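Local coordinates for protein glutathione S-transferase (Burkholderia xenovorans, PDB 2DSA) that binds glutathione and reductively dechlorinates metabolites of polychlorinated biphenyls, and probably has glutathione transferase activity, at residues 1-6 / 52-58; 71-75 / 91-95. One frame throughout, in Å; residues are numbered along the deposited sequence.

How the interactions relate
Interaction 1 comes first along the chain and closes before interaction 2 opens. It lies in the sheet of the thioredoxin-like N-terminal domain, where strands 2-5 and 54-56 pair. Interaction 2 joins helix 66-76, the last helix of that domain, to helix 89-109, the first of the helical C-terminal domain. Their centres are about 18 Å apart, yet they touch through Tyr72 of helix 66-76. Tyr72 CD1 lies 3.5 Å from Leu55 CD2, Tyr72 CZ 3.6 Å from Leu57 CD2 and Tyr72 CE1 3.7 Å from Met1 CE. Helix 66-76 thus packs on the strand pair and also meets the second domain, so the sheet next to the glutathione site and the helical domain share it.

Interaction 1 of 2, residues 1-6 / 52-58; sequences MKLYYS and VPCLQLD. With GSH (glutathione), chain E.
This is an antiparallel strand pairing in the sheet of the N-terminal domain. Strand 2-5 runs beside strand 54-56 at 159°, with axes 4.9 Å apart at closest approach. The backbone is extended in both strands and turns at Asp58 (phi/psi -39/-47). The register sets Lys2 against Gln56 (CA-CA 5.0 Å), a hydrogen-bonded pair, and Leu3 against Leu55 (CA-CA 4.9 Å), a non-hydrogen-bonded pair. Lys2 N donates to Gln56 O and Gln56 N to Lys2 O, both at 2.9 Å. Tyr4 N reaches Cys54 O at 3.1 Å. Side chains of Lys2, Tyr4, Cys54 and Gln56 share one face. There, Tyr4 (chi1 m) makes a very short hydrogen bond from its OH to Gln56 OE1, 2.4 Å, and Cys54 SG sits obliquely 5.3 Å from the Tyr4 ring centroid. Leu3 and Leu55, both t,p, take the other face, toward helices 12-21 and 66-76. Met1 CG packs on Leu55 CD1 at 3.6 Å. At the chain start, Met1 N forms a very short salt bridge with Asp58 OD2, 2.5 Å. At the other end, the peptide bond between Val52 and Pro53 is cis. Val52 N donates to glutathione O2, and glutathione N2 donates to Val52 O, each at 2.9 Å. A cis-proline next to the strand that pairs with strand 2-5, with the preceding residue binding the glutathione backbone, is the hallmark of the thioredoxin-fold glutathione site of GSTs.

Interaction 2 of 2, residues 71-75 / 91-95; sequences QYVAD and RYHLQ
A polar helix-helix contact joins the thioredoxin-like domain to the all-helical C-terminal domain of the GST fold. Both segments are alpha-helical. They run at 148°, and the segment axes come no closer than 13.2 Å, so long side chains span the gap. The nearest CA pair is Gln71 and Gln95, at 8.8 Å. Gln71 (chi1 m, chi2 t) points its CB toward helix 89-109. Gln71 OE1 accepts from Gln95 NE2 and from Arg91 NE, both at 2.9 Å, with a weak third bond from Arg91 NH2 at 3.3 Å. Gln71 NE2 is satisfied by Pro67 O. Arg91 (chi1 t, chi2 p) also forms a two-pronged salt bridge with Asp75, and its NH1 bonds to Pro84 O as well. Asp75 OD1 additionally accepts from Asn86 ND2 and bonds to Tyr92 OH of the second subunit, which ties the cluster to the dimer interface. In the salt bridge, Arg91 NH2 lies 3.0 Å from Asp75 OD1, and Arg91 NH1 lies 2.9 Å from Asp75 OD2.

Interaction 1 of 2, residues 1-6 / 52-58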
# COMPACT_ATOMS: atom_id res chain seq x y z
N MET A 1 13.53 -14.26 -15.26
CA MET A 1 12.58 -13.69 -14.28
C MET A 1 12.07 -14.82 -13.39
O MET A 1 11.61 -15.85 -13.89
CB MET A 1 11.43 -13.00 -15.02
CG MET A 1 10.57 -12.07 -14.17
SD MET A 1 9.67 -10.89 -15.21
CE MET A 1 10.97 -9.67 -15.39
N LYS A 2 12.18 -14.62 -12.08
CA LYS A 2 11.68 -15.57 -11.09
C LYS A 2 10.62 -14.92 -10.19
O LYS A 2 10.78 -13.78 -9.74
CB LYS A 2 12.83 -16.12 -10.23
CG LYS A 2 13.98 -16.73 -11.06
CD LYS A 2 15.06 -17.35 -10.19
CE LYS A 2 16.19 -17.92 -11.07
NZ LYS A 2 17.21 -18.56 -10.18
N LEU A 3 9.53 -15.64 -9.94
CA LEU A 3 8.56 -15.21 -8.95
C LEU A 3 8.55 -16.16 -7.74
O LEU A 3 8.25 -17.35 -7.86
CB LEU A 3 7.16 -15.04 -9.54
CG LEU A 3 6.12 -14.59 -8.49
CD1 LEU A 3 6.38 -13.13 -8.05
CD2 LEU A 3 4.70 -14.79 -8.99
N TYR A 4 8.89 -15.62 -6.58
CA TYR A 4 8.81 -16.35 -5.33
C TYR A 4 7.37 -16.32 -4.84
O TYR A 4 6.75 -15.25 -4.72
CB TYR A 4 9.80 -15.78 -4.31
CG TYR A 4 11.23 -15.88 -4.80
CD1 TYR A 4 11.77 -14.93 -5.66
CD2 TYR A 4 12.03 -16.97 -4.42
CE1 TYR A 4 13.07 -15.04 -6.14
CE2 TYR A 4 13.34 -17.09 -4.88
CZ TYR A 4 13.85 -16.14 -5.74
OH TYR A 4 15.14 -16.27 -6.19
N TYR A 5 6.83 -17.51 -4.60
CA TYR A 5 5.42 -17.66 -4.29
C TYR A 5 5.16 -18.71 -3.23
O TYR A 5 6.01 -19.56 -2.96
CB TYR A 5 4.64 -17.97 -5.56
CG TYR A 5 4.56 -19.45 -5.92
CD1 TYR A 5 3.36 -20.16 -5.78
CD2 TYR A 5 5.68 -20.14 -6.39
CE1 TYR A 5 3.29 -21.51 -6.11
CE2 TYR A 5 5.61 -21.49 -6.72
CZ TYR A 5 4.42 -22.16 -6.57
OH TYR A 5 4.35 -23.49 -6.90
N SER A 6 3.98 -18.64 -2.62
CA SER A 6 3.43 -19.75 -1.85
C SER A 6 2.02 -19.99 -2.35
O SER A 6 1.28 -19.02 -2.57
CB SER A 6 3.46 -19.47 -0.34
OG SER A 6 3.06 -20.61 0.41
N VAL A 52 6.34 -13.37 0.77
CA VAL A 52 6.11 -13.37 -0.67
C VAL A 52 5.05 -12.31 -0.95
O VAL A 52 4.37 -11.92 -0.00
CB VAL A 52 5.70 -14.78 -1.23
CG1 VAL A 52 6.89 -15.77 -1.12
CG2 VAL A 52 4.46 -15.32 -0.53
N PRO A 53 4.96 -11.81 -2.20
CA PRO A 53 5.81 -12.10 -3.38
C PRO A 53 7.15 -11.36 -3.40
O PRO A 53 7.33 -10.36 -2.70
CB PRO A 53 4.96 -11.61 -4.55
CG PRO A 53 4.21 -10.46 -3.99
CD PRO A 53 3.91 -10.82 -2.53
N CYS A 54 8.08 -11.88 -4.21
CA CYS A 54 9.27 -11.15 -4.62
C CYS A 54 9.50 -11.45 -6.10
O CYS A 54 9.46 -12.61 -6.51
CB CYS A 54 10.49 -11.57 -3.79
SG CYS A 54 12.04 -10.82 -4.32
N LEU A 55 9.72 -10.42 -6.90
CA LEU A 55 10.06 -10.62 -8.30
C LEU A 55 11.55 -10.39 -8.47
O LEU A 55 12.07 -9.35 -8.08
CB LEU A 55 9.27 -9.69 -9.22
CG LEU A 55 9.46 -9.86 -10.74
CD1 LEU A 55 8.69 -11.06 -11.28
CD2 LEU A 55 9.06 -8.59 -11.47
N GLN A 56 12.22 -11.40 -9.04
CA GLN A 56 13.65 -11.32 -9.31
C GLN A 56 13.78 -11.14 -10.82
O GLN A 56 13.26 -11.95 -11.59
CB GLN A 56 14.35 -12.60 -8.86
CG GLN A 56 15.90 -12.52 -8.82
CD GLN A 56 16.51 -13.45 -7.76
OE1 GLN A 56 16.13 -14.61 -7.66
NE2 GLN A 56 17.44 -12.94 -6.95
N LEU A 57 14.41 -10.04 -11.24
CA LEU A 57 14.58 -9.76 -12.67
C LEU A 57 15.74 -10.56 -13.23
O LEU A 57 16.65 -10.95 -12.49
CB LEU A 57 14.82 -8.28 -12.97
CG LEU A 57 13.93 -7.17 -12.40
CD1 LEU A 57 14.29 -5.84 -13.03
CD2 LEU A 57 12.47 -7.49 -12.60
N ASP A 58 15.70 -10.77 -14.54
CA ASP A 58 16.76 -11.44 -15.29
C ASP A 58 18.17 -11.05 -14.80
O ASP A 58 19.01 -11.91 -14.54
CB ASP A 58 16.57 -11.17 -16.79
CG ASP A 58 15.34 -11.89 -17.38
OD1 ASP A 58 14.79 -11.44 -18.41
OD2 ASP A 58 14.92 -12.93 -16.82
N1 GSH E . 3.45 -5.77 2.42
CA1 GSH E . 3.55 -7.07 1.75
C1 GSH E . 3.07 -6.98 0.33
O11 GSH E . 2.08 -6.26 0.04
O12 GSH E . 3.63 -7.64 -0.58
CB1 GSH E . 2.74 -8.17 2.43
CG1 GSH E . 3.05 -9.54 1.81
CD1 GSH E . 2.48 -10.63 2.67
OE1 GSH E . 1.76 -10.25 3.79
N2 GSH E . 2.68 -11.90 2.30
CA2 GSH E . 2.23 -13.06 3.06
C2 GSH E . 3.38 -13.85 3.60
O2 GSH E . 4.46 -14.18 2.79
CB2 GSH E . 1.38 -14.00 2.21
SG2 GSH E . -0.12 -13.17 1.66
N3 GSH E . 3.32 -14.22 4.87
CA3 GSH E . 4.10 -13.53 5.89
C3 GSH E . 5.09 -14.51 6.42
O31 GSH E . 5.19 -15.61 5.83
O32 GSH E . 5.80 -14.24 7.42

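Interaction 2 of 2, residues 71-75 / 91-95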
# COMPACT_ATOMS: atom_id res chain seq x y z
N GLN A 71 2.68 -3.54 -11.12
CA GLN A 71 2.88 -2.38 -11.99
C GLN A 71 4.09 -2.57 -12.93
O GLN A 71 4.01 -2.25 -14.11
CB GLN A 71 3.01 -1.09 -11.18
CG GLN A 71 1.69 -0.63 -10.54
CD GLN A 71 1.82 0.69 -9.83
OE1 GLN A 71 1.71 1.76 -10.44
NE2 GLN A 71 2.10 0.63 -8.52
N TYR A 72 5.20 -3.08 -12.39
CA TYR A 72 6.33 -3.44 -13.21
C TYR A 72 5.88 -4.41 -14.30
O TYR A 72 6.13 -4.17 -15.48
CB TYR A 72 7.50 -4.00 -12.37
CG TYR A 72 8.64 -4.52 -13.25
CD1 TYR A 72 8.65 -5.85 -13.67
CD2 TYR A 72 9.65 -3.66 -13.71
CE1 TYR A 72 9.64 -6.33 -14.51
CE2 TYR A 72 10.67 -4.16 -14.55
CZ TYR A 72 10.64 -5.48 -14.94
OH TYR A 72 11.60 -5.99 -15.77
N VAL A 73 5.18 -5.47 -13.90
CA VAL A 73 4.70 -6.49 -14.82
C VAL A 73 3.82 -5.91 -15.96
O VAL A 73 4.07 -6.14 -17.15
CB VAL A 73 3.97 -7.62 -14.07
CG1 VAL A 73 3.24 -8.55 -15.05
CG2 VAL A 73 4.95 -8.42 -13.18
N ALA A 74 2.82 -5.12 -15.57
CA ALA A 74 1.94 -4.46 -16.53
C ALA A 74 2.69 -3.54 -17.52
O ALA A 74 2.33 -3.46 -18.69
CB ALA A 74 0.85 -3.67 -15.80
N ASP A 75 3.68 -2.82 -17.02
CA ASP A 75 4.45 -1.88 -17.84
C ASP A 75 5.32 -2.57 -18.90
O ASP A 75 5.76 -1.93 -19.85
CB ASP A 75 5.31 -0.96 -16.97
CG ASP A 75 4.50 0.11 -16.24
OD1 ASP A 75 5.07 0.76 -15.33
OD2 ASP A 75 3.32 0.32 -16.58
N ARG A 91 -3.78 6.10 -14.04
CA ARG A 91 -2.68 5.34 -13.41
C ARG A 91 -2.56 5.63 -11.90
O ARG A 91 -2.32 4.72 -11.11
CB ARG A 91 -1.36 5.56 -14.16
CG ARG A 91 -0.15 4.75 -13.64
CD ARG A 91 -0.43 3.25 -13.45
NE ARG A 91 0.80 2.54 -13.10
CZ ARG A 91 1.62 1.97 -13.98
NH1 ARG A 91 1.34 2.02 -15.28
NH2 ARG A 91 2.72 1.36 -13.57
N TYR A 92 -2.72 6.90 -11.50
CA TYR A 92 -2.79 7.25 -10.05
C TYR A 92 -3.99 6.61 -9.37
O TYR A 92 -3.91 6.12 -8.24
CB TYR A 92 -2.75 8.76 -9.81
CG TYR A 92 -1.55 9.41 -10.46
CD1 TYR A 92 -1.69 10.12 -11.65
CD2 TYR A 92 -0.27 9.26 -9.93
CE1 TYR A 92 -0.59 10.68 -12.28
CE2 TYR A 92 0.84 9.82 -10.55
CZ TYR A 92 0.67 10.53 -11.73
OH TYR A 92 1.75 11.09 -12.35
N HIS A 93 -5.10 6.59 -10.09
CA HIS A 93 -6.30 5.91 -9.68
C HIS A 93 -6.09 4.38 -9.48
O HIS A 93 -6.61 3.78 -8.54
CB HIS A 93 -7.43 6.22 -10.68
CG HIS A 93 -8.80 5.90 -10.18
ND1 HIS A 93 -9.88 5.75 -11.03
CD2 HIS A 93 -9.27 5.68 -8.93
CE1 HIS A 93 -10.96 5.46 -10.32
NE2 HIS A 93 -10.62 5.41 -9.04
N LEU A 94 -5.30 3.75 -10.36
CA LEU A 94 -4.87 2.36 -10.13
C LEU A 94 -4.05 2.20 -8.82
O LEU A 94 -4.25 1.23 -8.06
CB LEU A 94 -4.05 1.84 -11.33
CG LEU A 94 -3.42 0.45 -11.17
CD1 LEU A 94 -4.43 -0.59 -11.53
CD2 LEU A 94 -2.19 0.27 -12.06
N GLN A 95 -3.13 3.13 -8.57
CA GLN A 95 -2.27 3.09 -7.39
C GLN A 95 -3.07 3.30 -6.10
O GLN A 95 -2.73 2.73 -5.04
CB GLN A 95 -1.16 4.15 -7.50
CG GLN A 95 -0.24 3.84 -8.66
CD GLN A 95 0.66 4.97 -9.06
OE1 GLN A 95 0.43 6.15 -8.72
NE2 GLN A 95 1.68 4.64 -9.83